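Local coordinates for protein enoyl-CoA hydratase (Bacillus halodurans, PDB 3LKE) that probably catalyses the reversible addition of water to the double bond of enoyl-CoA thioesters, as enoyl-CoA hydratases of the crotonase family do, at residues L19-P22 with E23-N26; E38-R41 with A42-E46; S174-A177 with L178-L182; E185-N189 with K190-Q194; K198-L201 with K202-E206. All coordinates share one frame; numbering follows the deposited sequence.

Interaction 1: residues L19-P22 with E23-N26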
loop_
_atom_site.group_PDB
_atom_site.type_symbol
_atom_site.label_atom_id
_atom_site.label_comp_id
_atom_site.label_asym_id
_atom_site.label_seq_id
_atom_site.Cartn_x
_atom_site.Cartn_y
_atom_site.Cartn_z
ATOM N N LEU A 19 -3.775 14.719 -27.668
ATOM C CA LEU A 19 -4.024 13.605 -28.566
ATOM C C LEU A 19 -5.042 14.040 -29.611
ATOM O O LEU A 19 -6.092 14.581 -29.272
ATOM C CB LEU A 19 -4.565 12.398 -27.808
ATOM C CG LEU A 19 -3.763 11.941 -26.584
ATOM C CD1 LEU A 19 -4.437 10.742 -25.951
ATOM C CD2 LEU A 19 -2.333 11.620 -26.971
ATOM N N ASP A 20 -4.726 13.770 -30.873
ATOM C CA ASP A 20 -5.550 14.215 -31.991
ATOM C C ASP A 20 -5.502 13.163 -33.099
ATOM O O ASP A 20 -4.784 13.313 -34.089
ATOM C CB ASP A 20 -5.038 15.569 -32.484
ATOM C CG ASP A 20 -5.978 16.223 -33.484
ATOM O OD1 ASP A 20 -7.048 15.646 -33.753
ATOM O OD2 ASP A 20 -5.635 17.312 -33.989
ATOM N N TYR A 21 -6.270 12.093 -32.926
ATOM C CA TYR A 21 -6.230 10.940 -33.822
ATOM C C TYR A 21 -7.651 10.474 -34.055
ATOM O O TYR A 21 -8.011 9.372 -33.681
ATOM C CB TYR A 21 -5.418 9.819 -33.166
ATOM C CG TYR A 21 -4.935 8.693 -34.063
ATOM C CD1 TYR A 21 -5.207 8.671 -35.426
ATOM C CD2 TYR A 21 -4.189 7.639 -33.530
ATOM C CE1 TYR A 21 -4.747 7.632 -36.235
ATOM C CE2 TYR A 21 -3.724 6.606 -34.325
ATOM C CZ TYR A 21 -4.003 6.601 -35.677
ATOM O OH TYR A 21 -3.538 5.560 -36.465
ATOM N N PRO A 22 -8.478 11.324 -34.690
ATOM C CA PRO A 22 -9.921 11.060 -34.731
ATOM C C PRO A 22 -10.276 9.772 -35.461
ATOM O O PRO A 22 -11.256 9.125 -35.110
ATOM C CB PRO A 22 -10.494 12.257 -35.505
ATOM C CG PRO A 22 -9.396 13.253 -35.613
ATOM C CD PRO A 22 -8.091 12.550 -35.406
ATOM N N GLU A 23 -9.511 9.425 -36.487
ATOM C CA GLU A 23 -9.781 8.214 -37.247
ATOM C C GLU A 23 -9.935 7.021 -36.317
ATOM O O GLU A 23 -10.886 6.245 -36.432
ATOM C CB GLU A 23 -8.650 7.929 -38.232
ATOM C CG GLU A 23 -8.778 6.570 -38.898
ATOM C CD GLU A 23 -7.586 6.219 -39.772
ATOM O OE1 GLU A 23 -6.546 6.917 -39.692
ATOM O OE2 GLU A 23 -7.696 5.236 -40.539
ATOM N N LYS A 24 -9.000 6.898 -35.378
ATOM C CA LYS A 24 -8.999 5.780 -34.438
ATOM C C LYS A 24 -9.498 6.162 -33.036
ATOM O O LYS A 24 -9.263 5.437 -32.066
ATOM C CB LYS A 24 -7.597 5.181 -34.357
ATOM C CG LYS A 24 -7.167 4.415 -35.607
ATOM C CD LYS A 24 -5.915 3.581 -35.334
ATOM C CE LYS A 24 -5.516 2.742 -36.560
ATOM N NZ LYS A 24 -4.349 1.828 -36.313
ATOM N N LYS A 25 -10.197 7.291 -32.929
ATOM C CA LYS A 25 -10.681 7.771 -31.628
ATOM C C LYS A 25 -9.553 7.776 -30.586
ATOM O O LYS A 25 -9.728 7.294 -29.459
ATOM C CB LYS A 25 -11.865 6.937 -31.121
ATOM C CG LYS A 25 -13.069 6.829 -32.078
ATOM C CD LYS A 25 -13.616 8.178 -32.486
ATOM C CE LYS A 25 -15.003 8.058 -33.137
ATOM N NZ LYS A 25 -15.124 6.795 -33.911
ATOM N N ASN A 26 -8.409 8.335 -30.973
ATOM C CA ASN A 26 -7.252 8.449 -30.085
ATOM C C ASN A 26 -6.739 7.085 -29.612
ATOM O O ASN A 26 -6.192 6.956 -28.512
ATOM C CB ASN A 26 -7.560 9.375 -28.900
ATOM C CG ASN A 26 -7.634 10.841 -29.309
ATOM O OD1 ASN A 26 -7.318 11.201 -30.452
ATOM N ND2 ASN A 26 -8.066 11.687 -28.385
#
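Y21, N26 and P22 bury the most surface where this loop folds back on itself. Y21 and N26 hold each other by two bonds. Y21 N donates to the side-chain oxygen N26 OD1 at 2.8 Å, with the donor nearly in line with the amide C=O. In return N26 N donates to Y21 O at 2.9 Å, almost straight at 174° but from well above the carbonyl plane. K24 N adds a weak bond to the same Y21 O. Inside this turn K25 N reaches P22 O at 3.0 Å.

K24 lies over one face of the Y21 ring, three residues on. With Y21 CG anti to its backbone N (chi1 -164°), ring and lysine chain lie side by side, pointing the same way. K24 CB sits over the ring centre, 4.0 Å from the centroid, in a CH-pi contact. The extended lysine then runs on to the hydroxyl, with K24 CD 3.3 Å from Y21 OH. E23 OE1 lies near the ring plane at an edge, 4.0 Å from Y21 CE1. D29 accepts from Y21 OH and also pairs with K24 NZ, which D70 binds as well. N26 ND2 donates to F62 O.

The loop joins strand 14-19 to helix 30-45. L19 is bonded through its backbone to Q55 in strand 51-56 and K57 just after it, and Y5 stacks on Y21.

Interaction 2: residues E38-R41 with A42-E46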
loop_
_atom_site.group_PDB
_atom_site.type_symbol
_atom_site.label_atom_id
_atom_site.label_comp_id
_atom_site.label_asym_id
_atom_site.label_seq_id
_atom_site.Cartn_x
_atom_site.Cartn_y
_atom_site.Cartn_z
ATOM N N GLU A 38 7.815 11.024 -28.257
ATOM C CA GLU A 38 8.644 12.156 -28.643
ATOM C C GLU A 38 8.233 13.426 -27.896
ATOM O O GLU A 38 9.079 14.203 -27.452
ATOM C CB GLU A 38 8.532 12.354 -30.158
ATOM C CG GLU A 38 9.383 13.461 -30.742
ATOM C CD GLU A 38 9.138 13.646 -32.233
ATOM O OE1 GLU A 38 9.545 14.699 -32.776
ATOM O OE2 GLU A 38 8.532 12.745 -32.859
ATOM N N ALA A 39 6.929 13.620 -27.743
ATOM C CA ALA A 39 6.396 14.774 -27.038
ATOM C C ALA A 39 6.723 14.702 -25.546
ATOM O O ALA A 39 7.097 15.700 -24.931
ATOM C CB ALA A 39 4.887 14.871 -27.248
ATOM N N ILE A 40 6.574 13.514 -24.970
ATOM C CA ILE A 40 6.849 13.313 -23.548
ATOM C C ILE A 40 8.311 13.611 -23.222
ATOM O O ILE A 40 8.615 14.312 -22.254
ATOM C CB ILE A 40 6.518 11.870 -23.113
ATOM C CG1 ILE A 40 5.004 11.641 -23.149
ATOM C CG2 ILE A 40 7.074 11.598 -21.721
ATOM C CD1 ILE A 40 4.595 10.175 -23.109
ATOM N N ARG A 41 9.207 13.061 -24.029
ATOM C CA ARG A 41 10.642 13.265 -23.844
ATOM C C ARG A 41 11.028 14.733 -23.980
ATOM O O ARG A 41 11.821 15.253 -23.191
ATOM C CB ARG A 41 11.428 12.415 -24.846
ATOM C CG ARG A 41 11.419 10.929 -24.515
ATOM C CD ARG A 41 12.029 10.088 -25.626
ATOM N NE ARG A 41 12.250 8.722 -25.166
ATOM C CZ ARG A 41 12.436 7.674 -25.959
ATOM N NH1 ARG A 41 12.425 7.821 -27.279
ATOM N NH2 ARG A 41 12.626 6.469 -25.426
ATOM N N ALA A 42 10.468 15.397 -24.987
ATOM C CA ALA A 42 10.743 16.810 -25.208
ATOM C C ALA A 42 10.331 17.643 -23.997
ATOM O O ALA A 42 11.034 18.578 -23.608
ATOM C CB ALA A 42 10.040 17.299 -26.466
ATOM N N GLY A 43 9.191 17.301 -23.399
ATOM C CA GLY A 43 8.729 17.977 -22.202
ATOM C C GLY A 43 9.630 17.713 -21.008
ATOM O O GLY A 43 9.899 18.622 -20.223
ATOM N N ASN A 44 10.079 16.466 -20.865
ATOM C CA ASN A 44 10.982 16.080 -19.779
ATOM C C ASN A 44 12.338 16.763 -19.878
ATOM O O ASN A 44 13.006 16.981 -18.874
ATOM C CB ASN A 44 11.173 14.555 -19.742
ATOM C CG ASN A 44 9.953 13.835 -19.214
ATOM O OD1 ASN A 44 9.100 14.445 -18.577
ATOM N ND2 ASN A 44 9.866 12.532 -19.469
ATOM N N ASN A 45 12.740 17.099 -21.097
ATOM C CA ASN A 45 14.041 17.719 -21.321
ATOM C C ASN A 45 13.999 19.247 -21.313
ATOM O O ASN A 45 15.044 19.894 -21.372
ATOM C CB ASN A 45 14.661 17.220 -22.630
ATOM C CG ASN A 45 15.151 15.785 -22.535
ATOM O OD1 ASN A 45 15.698 15.366 -21.514
ATOM N ND2 ASN A 45 14.966 15.026 -23.613
ATOM N N GLU A 46 12.798 19.816 -21.239
ATOM C CA GLU A 46 12.637 21.269 -21.235
ATOM C C GLU A 46 12.780 21.839 -19.831
ATOM O O GLU A 46 11.930 21.617 -18.968
ATOM C CB GLU A 46 11.284 21.667 -21.827
ATOM C CG GLU A 46 10.920 23.137 -21.616
ATOM C CD GLU A 46 11.896 24.089 -22.290
ATOM O OE1 GLU A 46 12.274 23.831 -23.452
ATOM O OE2 GLU A 46 12.279 25.097 -21.655
#
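R41 O accepts from N45 N at 2.9 Å, the shortest polar bond of this helical turn. Its N-H...O angle of 135° is less straight than those of the bonds before it. N45 is near the end of the helix, and its amide nitrogen ND2 lies 3.2 Å from R41 O at an angle too poor for a bond. The three preceding bonds are regular. A42 N donates to E38 O, G43 N to A39 O at 3.0 Å, and N44 N to I40 O at 3.0 Å.

I40 and N44 lie side by side and point the same way. I40 CG2 is anti to the backbone N and touches N44 ND2 at 3.7 Å. The N44 amide has CG beside its own backbone N (chi1 -73°), which folds the group back over the preceding turn, with N44 CG 3.4 Å from I40 O. Its polar ends are used elsewhere: OD1 bonds S100 OG, and ND2 donates to E96 O. A42 CB packs 3.4 Å from E38 O. The R41 chain is extended from CG to NE and ends in a salt bridge to E96.

I40 also packs on C93 and I97 of helix 81-98, while A39 faces V6, T8 and I17 of the sheet. Helix 30-45 links the parallel strands 14-19 and 51-56 as a beta-alpha-beta crossover.

Interaction 3: residues S174-A177 with L178-L182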
loop_
_atom_site.group_PDB
_atom_site.type_symbol
_atom_site.label_atom_id
_atom_site.label_comp_id
_atom_site.label_asym_id
_atom_site.label_seq_id
_atom_site.Cartn_x
_atom_site.Cartn_y
_atom_site.Cartn_z
ATOM N N SER A 174 -17.056 7.850 -13.704
ATOM C CA SER A 174 -16.080 8.702 -13.053
ATOM C C SER A 174 -16.224 8.614 -11.532
ATOM O O SER A 174 -15.234 8.630 -10.805
ATOM C CB SER A 174 -16.254 10.149 -13.528
ATOM O OG SER A 174 -17.593 10.579 -13.331
ATOM N N GLU A 175 -17.458 8.532 -11.049
ATOM C CA GLU A 175 -17.678 8.426 -9.608
ATOM C C GLU A 175 -16.989 7.177 -9.065
ATOM O O GLU A 175 -16.339 7.222 -8.015
ATOM C CB GLU A 175 -19.170 8.395 -9.271
ATOM C CG GLU A 175 -19.762 9.768 -8.987
ATOM C CD GLU A 175 -19.143 10.431 -7.764
ATOM O OE1 GLU A 175 -19.003 9.756 -6.721
ATOM O OE2 GLU A 175 -18.802 11.633 -7.839
ATOM N N GLU A 176 -17.136 6.068 -9.784
ATOM C CA GLU A 176 -16.513 4.806 -9.370
ATOM C C GLU A 176 -14.994 4.905 -9.471
ATOM O O GLU A 176 -14.273 4.429 -8.586
ATOM C CB GLU A 176 -17.037 3.622 -10.196
ATOM C CG GLU A 176 -16.403 2.258 -9.846
ATOM C CD GLU A 176 -16.793 1.729 -8.468
ATOM O OE1 GLU A 176 -17.543 2.417 -7.735
ATOM O OE2 GLU A 176 -16.344 0.610 -8.116
ATOM N N ALA A 177 -14.508 5.529 -10.542
ATOM C CA ALA A 177 -13.067 5.694 -10.716
ATOM C C ALA A 177 -12.493 6.530 -9.576
ATOM O O ALA A 177 -11.411 6.245 -9.058
ATOM C CB ALA A 177 -12.741 6.315 -12.086
ATOM N N LEU A 178 -13.235 7.560 -9.174
ATOM C CA LEU A 178 -12.848 8.389 -8.036
ATOM C C LEU A 178 -12.804 7.595 -6.723
ATOM O O LEU A 178 -11.844 7.699 -5.956
ATOM C CB LEU A 178 -13.818 9.564 -7.898
ATOM C CG LEU A 178 -13.530 10.562 -6.780
ATOM C CD1 LEU A 178 -12.204 11.258 -7.041
ATOM C CD2 LEU A 178 -14.672 11.577 -6.680
ATOM N N ARG A 179 -13.851 6.814 -6.462
ATOM C CA ARG A 179 -13.940 6.050 -5.223
ATOM C C ARG A 179 -12.757 5.102 -5.122
ATOM O O ARG A 179 -12.190 4.901 -4.045
ATOM C CB ARG A 179 -15.240 5.251 -5.185
ATOM C CG ARG A 179 -15.489 4.539 -3.854
ATOM C CD ARG A 179 -16.688 3.619 -3.953
ATOM N NE ARG A 179 -16.416 2.486 -4.833
ATOM C CZ ARG A 179 -15.753 1.398 -4.456
ATOM N NH1 ARG A 179 -15.296 1.298 -3.214
ATOM N NH2 ARG A 179 -15.544 0.413 -5.319
ATOM N N LEU A 180 -12.375 4.529 -6.260
ATOM C CA LEU A 180 -11.272 3.565 -6.289
ATOM C C LEU A 180 -9.902 4.229 -6.136
ATOM O O LEU A 180 -8.936 3.588 -5.729
ATOM C CB LEU A 180 -11.308 2.755 -7.583
ATOM C CG LEU A 180 -12.510 1.818 -7.707
ATOM C CD1 LEU A 180 -12.567 1.203 -9.088
ATOM C CD2 LEU A 180 -12.457 0.744 -6.636
ATOM N N GLY A 181 -9.823 5.511 -6.459
ATOM C CA GLY A 181 -8.552 6.206 -6.471
ATOM C C GLY A 181 -7.862 6.219 -7.827
ATOM O O GLY A 181 -6.734 6.712 -7.940
ATOM N N LEU A 182 -8.529 5.687 -8.855
ATOM C CA LEU A 182 -7.977 5.710 -10.209
ATOM C C LEU A 182 -7.860 7.144 -10.718
ATOM O O LEU A 182 -6.916 7.473 -11.421
ATOM C CB LEU A 182 -8.805 4.857 -11.178
ATOM C CG LEU A 182 -8.772 3.344 -10.919
ATOM C CD1 LEU A 182 -9.773 2.608 -11.802
ATOM C CD2 LEU A 182 -7.361 2.803 -11.118
#
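E176 has CG anti to its backbone N and bends at the next bond (chi2 69°). R179 starts out the same way and bends at chi3, 68°. These bends bring the two charged ends together one turn apart. R179 grips the carboxylate side-on with two nitrogens. NE donates to E176 OE1 at 3.1 Å, and NH2 donates to E176 OE2 at 2.9 Å. Both bonds are nearly straight. Both oxygens lie in the guanidinium plane, but the carboxylate is turned 40° from that plane. OE2 is therefore met on its syn side, somewhat out of the carboxylate plane, and OE1 from above it.

L180 crosses the same glutamate, with CD1 3.9 Å from E176 OE2. Elsewhere on the helix A177 CB meets L182 CB at 4.3 Å, and L182 also rests on F172 and on L153 and I157 of helix 149-157.

At the helix end L182 N makes a weak bond to A177 O at 2.9 Å, and G181 N donates to L178 O at 3.0 Å. G181 has positive phi. Together these features make a Schellman motif, which ends helix 174-180 and turns the chain toward strand 185-187.

Interaction 4: residues E185-N189 with K190-Q194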
loop_
_atom_site.group_PDB
_atom_site.type_symbol
_atom_site.label_atom_id
_atom_site.label_comp_id
_atom_site.label_asym_id
_atom_site.label_seq_id
_atom_site.Cartn_x
_atom_site.Cartn_y
_atom_site.Cartn_z
ATOM N N GLU A 185 -9.970 13.549 -8.840
ATOM C CA GLU A 185 -11.094 14.473 -8.734
ATOM C C GLU A 185 -11.908 14.532 -10.011
ATOM O O GLU A 185 -11.443 14.132 -11.095
ATOM C CB GLU A 185 -10.620 15.885 -8.359
ATOM C CG GLU A 185 -9.595 16.478 -9.301
ATOM C CD GLU A 185 -9.176 17.890 -8.894
ATOM O OE1 GLU A 185 -10.045 18.794 -8.874
ATOM O OE2 GLU A 185 -7.977 18.104 -8.612
ATOM N N ILE A 186 -13.128 15.042 -9.867
ATOM C CA ILE A 186 -14.052 15.186 -10.979
ATOM C C ILE A 186 -14.404 16.657 -11.125
ATOM O O ILE A 186 -14.628 17.337 -10.114
ATOM C CB ILE A 186 -15.333 14.383 -10.716
ATOM C CG1 ILE A 186 -15.011 12.884 -10.618
ATOM C CG2 ILE A 186 -16.372 14.638 -11.797
ATOM C CD1 ILE A 186 -16.209 12.015 -10.304
ATOM N N CYS A 187 -14.414 17.142 -12.368
ATOM C CA CYS A 187 -15.005 18.437 -12.701
ATOM C C CYS A 187 -16.263 18.198 -13.530
ATOM O O CYS A 187 -16.309 17.277 -14.344
ATOM C CB CYS A 187 -14.018 19.311 -13.459
ATOM S SG CYS A 187 -12.575 19.725 -12.481
ATOM N N GLU A 188 -17.290 19.019 -13.314
ATOM C CA GLU A 188 -18.593 18.772 -13.936
ATOM C C GLU A 188 -18.657 19.065 -15.441
ATOM O O GLU A 188 -19.422 18.420 -16.162
ATOM C CB GLU A 188 -19.693 19.536 -13.191
ATOM C CG GLU A 188 -19.769 19.214 -11.706
ATOM C CD GLU A 188 -20.512 17.920 -11.411
ATOM O OE1 GLU A 188 -20.419 16.963 -12.205
ATOM O OE2 GLU A 188 -21.202 17.865 -10.375
ATOM N N ASN A 189 -17.860 20.023 -15.916
ATOM C CA ASN A 189 -17.880 20.412 -17.322
ATOM C C ASN A 189 -16.566 21.041 -17.775
ATOM O O ASN A 189 -15.679 21.304 -16.963
ATOM C CB ASN A 189 -19.016 21.399 -17.566
ATOM C CG ASN A 189 -18.862 22.650 -16.743
ATOM O OD1 ASN A 189 -17.870 23.364 -16.874
ATOM N ND2 ASN A 189 -19.820 22.905 -15.861
ATOM N N LYS A 190 -16.454 21.292 -19.074
ATOM C CA LYS A 190 -15.221 21.795 -19.661
ATOM C C LYS A 190 -14.754 23.140 -19.097
ATOM O O LYS A 190 -13.551 23.368 -18.926
ATOM C CB LYS A 190 -15.373 21.907 -21.180
ATOM C CG LYS A 190 -14.177 22.517 -21.864
ATOM C CD LYS A 190 -14.364 22.511 -23.378
ATOM C CE LYS A 190 -13.139 23.041 -24.092
ATOM N NZ LYS A 190 -13.306 22.954 -25.573
ATOM N N GLN A 191 -15.706 24.041 -18.848
ATOM C CA GLN A 191 -15.402 25.352 -18.281
ATOM C C GLN A 191 -14.836 25.245 -16.867
ATOM O O GLN A 191 -13.832 25.881 -16.534
ATOM C CB GLN A 191 -16.662 26.211 -18.245
ATOM C CG GLN A 191 -16.991 26.861 -19.563
ATOM C CD GLN A 191 -16.062 28.018 -19.873
ATOM O OE1 GLN A 191 -14.893 27.819 -20.218
ATOM N NE2 GLN A 191 -16.577 29.241 -19.747
ATOM N N GLU A 192 -15.498 24.450 -16.040
ATOM C CA GLU A 192 -15.033 24.224 -14.676
ATOM C C GLU A 192 -13.641 23.597 -14.697
ATOM O O GLU A 192 -12.755 23.990 -13.934
ATOM C CB GLU A 192 -16.004 23.325 -13.921
ATOM C CG GLU A 192 -15.543 22.978 -12.511
ATOM C CD GLU A 192 -16.364 21.871 -11.884
ATOM O OE1 GLU A 192 -17.485 21.605 -12.366
ATOM O OE2 GLU A 192 -15.892 21.269 -10.902
ATOM N N LEU A 193 -13.446 22.639 -15.599
ATOM C CA LEU A 193 -12.155 21.970 -15.724
ATOM C C LEU A 193 -11.054 22.947 -16.127
ATOM O O LEU A 193 -9.952 22.902 -15.592
ATOM C CB LEU A 193 -12.226 20.828 -16.742
ATOM C CG LEU A 193 -10.887 20.128 -16.974
ATOM C CD1 LEU A 193 -10.454 19.397 -15.703
ATOM C CD2 LEU A 193 -10.985 19.164 -18.147
ATOM N N GLN A 194 -11.352 23.820 -17.087
ATOM C CA GLN A 194 -10.379 24.796 -17.552
ATOM C C GLN A 194 -9.909 25.709 -16.414
ATOM O O GLN A 194 -8.724 26.030 -16.318
ATOM C CB GLN A 194 -10.985 25.631 -18.689
ATOM C CG GLN A 194 -9.981 26.244 -19.621
ATOM C CD GLN A 194 -10.653 26.969 -20.773
ATOM O OE1 GLN A 194 -11.601 26.459 -21.372
ATOM N NE2 GLN A 194 -10.164 28.164 -21.087
#
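N189 OD1 accepts a straight bond from E192 N at 2.7 Å. This makes N189 the N-cap of helix 190-205. Its CG stands between the backbone N and the carbonyl carbon (chi1 60°), the position that turns the amide oxygen over the first helical turn. Next to the cap, N189 O takes L193 N at 2.9 Å, the first helical bond.

E192 answers from the helix. Its chain is extended, with CG anti to the backbone N, and OE1 receives E188 N at 2.8 Å, one residue past the cap. That donor comes from well above the carboxylate plane. OE2 rests 3.5 Å from C187 CA. On the buried side C187 SG touches L193 CD1 at 3.9 Å, and both pack on I127 of strand 125-129.

Farther out, backbone bonds from C187 to A128 and R130 hold the strand end in the sheet. The E188 carboxylate leads away from E192 and pairs with R130; the two like charges stay apart, E188 OE1 5.5 Å from E192 OE1.

The N189 side chain gives E192 N, in the first turn, an acceptor, and E192 OE1 does so for E188 N before the helix. A negative E192 there would probably be stabilised by the helix dipole.

Interaction 5: residues K198-L201 with K202-E206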
loop_
_atom_site.group_PDB
_atom_site.type_symbol
_atom_site.label_atom_id
_atom_site.label_comp_id
_atom_site.label_asym_id
_atom_site.label_seq_id
_atom_site.Cartn_x
_atom_site.Cartn_y
_atom_site.Cartn_z
ATOM N N LYS A 198 -6.160 25.823 -14.480
ATOM C CA LYS A 198 -5.509 27.115 -14.321
ATOM C C LYS A 198 -4.990 27.282 -12.894
ATOM O O LYS A 198 -3.824 27.601 -12.672
ATOM C CB LYS A 198 -6.511 28.223 -14.656
ATOM C CG LYS A 198 -6.103 29.630 -14.252
ATOM C CD LYS A 198 -7.254 30.594 -14.532
ATOM C CE LYS A 198 -6.964 32.000 -14.025
ATOM N NZ LYS A 198 -5.829 32.626 -14.753
ATOM N N ASN A 199 -5.870 27.050 -11.932
ATOM C CA ASN A 199 -5.536 27.218 -10.524
ATOM C C ASN A 199 -4.499 26.199 -10.062
ATOM O O ASN A 199 -3.585 26.525 -9.304
ATOM C CB ASN A 199 -6.798 27.129 -9.668
ATOM C CG ASN A 199 -7.762 28.266 -9.944
ATOM O OD1 ASN A 199 -7.347 29.377 -10.250
ATOM N ND2 ASN A 199 -9.054 27.993 -9.823
ATOM N N TYR A 200 -4.630 24.967 -10.538
ATOM C CA TYR A 200 -3.710 23.915 -10.130
ATOM C C TYR A 200 -2.303 24.223 -10.633
ATOM O O TYR A 200 -1.327 24.093 -9.898
ATOM C CB TYR A 200 -4.202 22.559 -10.646
ATOM C CG TYR A 200 -3.306 21.374 -10.325
ATOM C CD1 TYR A 200 -3.496 20.627 -9.169
ATOM C CD2 TYR A 200 -2.298 20.987 -11.199
ATOM C CE1 TYR A 200 -2.676 19.527 -8.877
ATOM C CE2 TYR A 200 -1.480 19.890 -10.917
ATOM C CZ TYR A 200 -1.680 19.173 -9.766
ATOM O OH TYR A 200 -0.853 18.089 -9.511
ATOM N N LEU A 201 -2.196 24.643 -11.888
ATOM C CA LEU A 201 -0.899 24.983 -12.452
ATOM C C LEU A 201 -0.300 26.212 -11.776
ATOM O O LEU A 201 0.918 26.332 -11.654
ATOM C CB LEU A 201 -1.003 25.199 -13.959
ATOM C CG LEU A 201 -1.364 23.944 -14.753
ATOM C CD1 LEU A 201 -1.485 24.275 -16.231
ATOM C CD2 LEU A 201 -0.337 22.826 -14.507
ATOM N N LYS A 202 -1.167 27.125 -11.349
ATOM C CA LYS A 202 -0.730 28.297 -10.607
ATOM C C LYS A 202 -0.060 27.858 -9.301
ATOM O O LYS A 202 0.988 28.386 -8.932
ATOM C CB LYS A 202 -1.915 29.220 -10.321
ATOM C CG LYS A 202 -1.573 30.443 -9.486
ATOM C CD LYS A 202 -2.831 31.023 -8.845
ATOM C CE LYS A 202 -3.926 31.256 -9.889
ATOM N NZ LYS A 202 -5.236 31.582 -9.257
ATOM N N ALA A 203 -0.662 26.878 -8.624
ATOM C CA ALA A 203 -0.115 26.348 -7.374
ATOM C C ALA A 203 1.232 25.683 -7.612
ATOM O O ALA A 203 2.175 25.873 -6.842
ATOM C CB ALA A 203 -1.084 25.372 -6.740
ATOM N N VAL A 204 1.317 24.898 -8.682
ATOM C CA VAL A 204 2.575 24.277 -9.065
ATOM C C VAL A 204 3.666 25.316 -9.328
ATOM O O VAL A 204 4.809 25.136 -8.909
ATOM C CB VAL A 204 2.415 23.371 -10.301
ATOM C CG1 VAL A 204 3.742 22.742 -10.682
ATOM C CG2 VAL A 204 1.372 22.302 -10.042
ATOM N N SER A 205 3.313 26.405 -10.014
ATOM C CA SER A 205 4.314 27.378 -10.451
ATOM C C SER A 205 4.965 28.083 -9.265
ATOM O O SER A 205 6.075 28.616 -9.389
ATOM C CB SER A 205 3.704 28.425 -11.409
ATOM O OG SER A 205 2.833 29.303 -10.721
ATOM N N GLU A 206 4.267 28.085 -8.130
ATOM C CA GLU A 206 4.762 28.716 -6.904
ATOM C C GLU A 206 5.891 27.908 -6.283
ATOM O O GLU A 206 6.516 28.345 -5.316
ATOM C CB GLU A 206 3.637 28.894 -5.879
ATOM C CG GLU A 206 2.470 29.738 -6.369
ATOM C CD GLU A 206 1.537 30.159 -5.247
ATOM O OE1 GLU A 206 0.410 29.616 -5.166
ATOM O OE2 GLU A 206 1.931 31.035 -4.442
#
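The backbone of K198-S205 is helical, and four i to i+4 bonds cross the contact: K202 N to K198 O, A203 N to N199 O, V204 N to Y200 O and S205 N to L201 O, the last at 2.9 Å.

N199 and K202 lie side by side on the outer face. K202 has CG anti to its backbone N, and the bend at chi3 (-52°) brings K202 NZ round to the amide of N199. K202 NZ donates to N199 OD1 at 3.2 Å, with the nitrogen tilted 29° from the amide plane. N199 ND2 makes a weak bond to E195. K198 NZ is 5.6 Å from K202 NZ, and the two like charges do not touch.

The inner face is apolar. V204 CG2 meets Y200 CE2 at 3.8 Å, approaching the ring obliquely. The same methyl is 3.2 Å from Y200 O, which is close packing. V204 has CG2 beside the backbone N, and this places that methyl over the preceding turn. Near the helix end S205 OG donates to K202 O at 2.7 Å, one turn back.

Y200 packs on V103 and V105, L201 on I53, Y16 and A14, and V204 on S51. In the second subunit, L167 meets Y200 and V204, and H139 bonds A203 O. The helix packs over strands 14-19, 51-56 and 103-108 and also faces a neighbouring copy. This is a helix packed on the main beta-sheet of the crotonase fold, at a contact between subunits.

Overall arrangement
All five contacts are local and in series along the chain, so none nest or cross. Interaction 1 closes the loop after strand 14-19. Interaction 2 follows on helix 30-45, with centres about 21 Å apart, and leads to strand 51-56. Much later, interaction 3 ends helix 174-180. It touches interaction 4, where I186 CD1 lies 3.6 Å from S174 O. Interaction 4 carries strand 185-187, at the edge of the main sheet, into helix 190-205. Interaction 5 lies farther along that helix, about 16 Å away between centres, over strands 14-19, 51-56 and 103-108. Interactions 2 and 3 lie on opposite sides of the chain's centre.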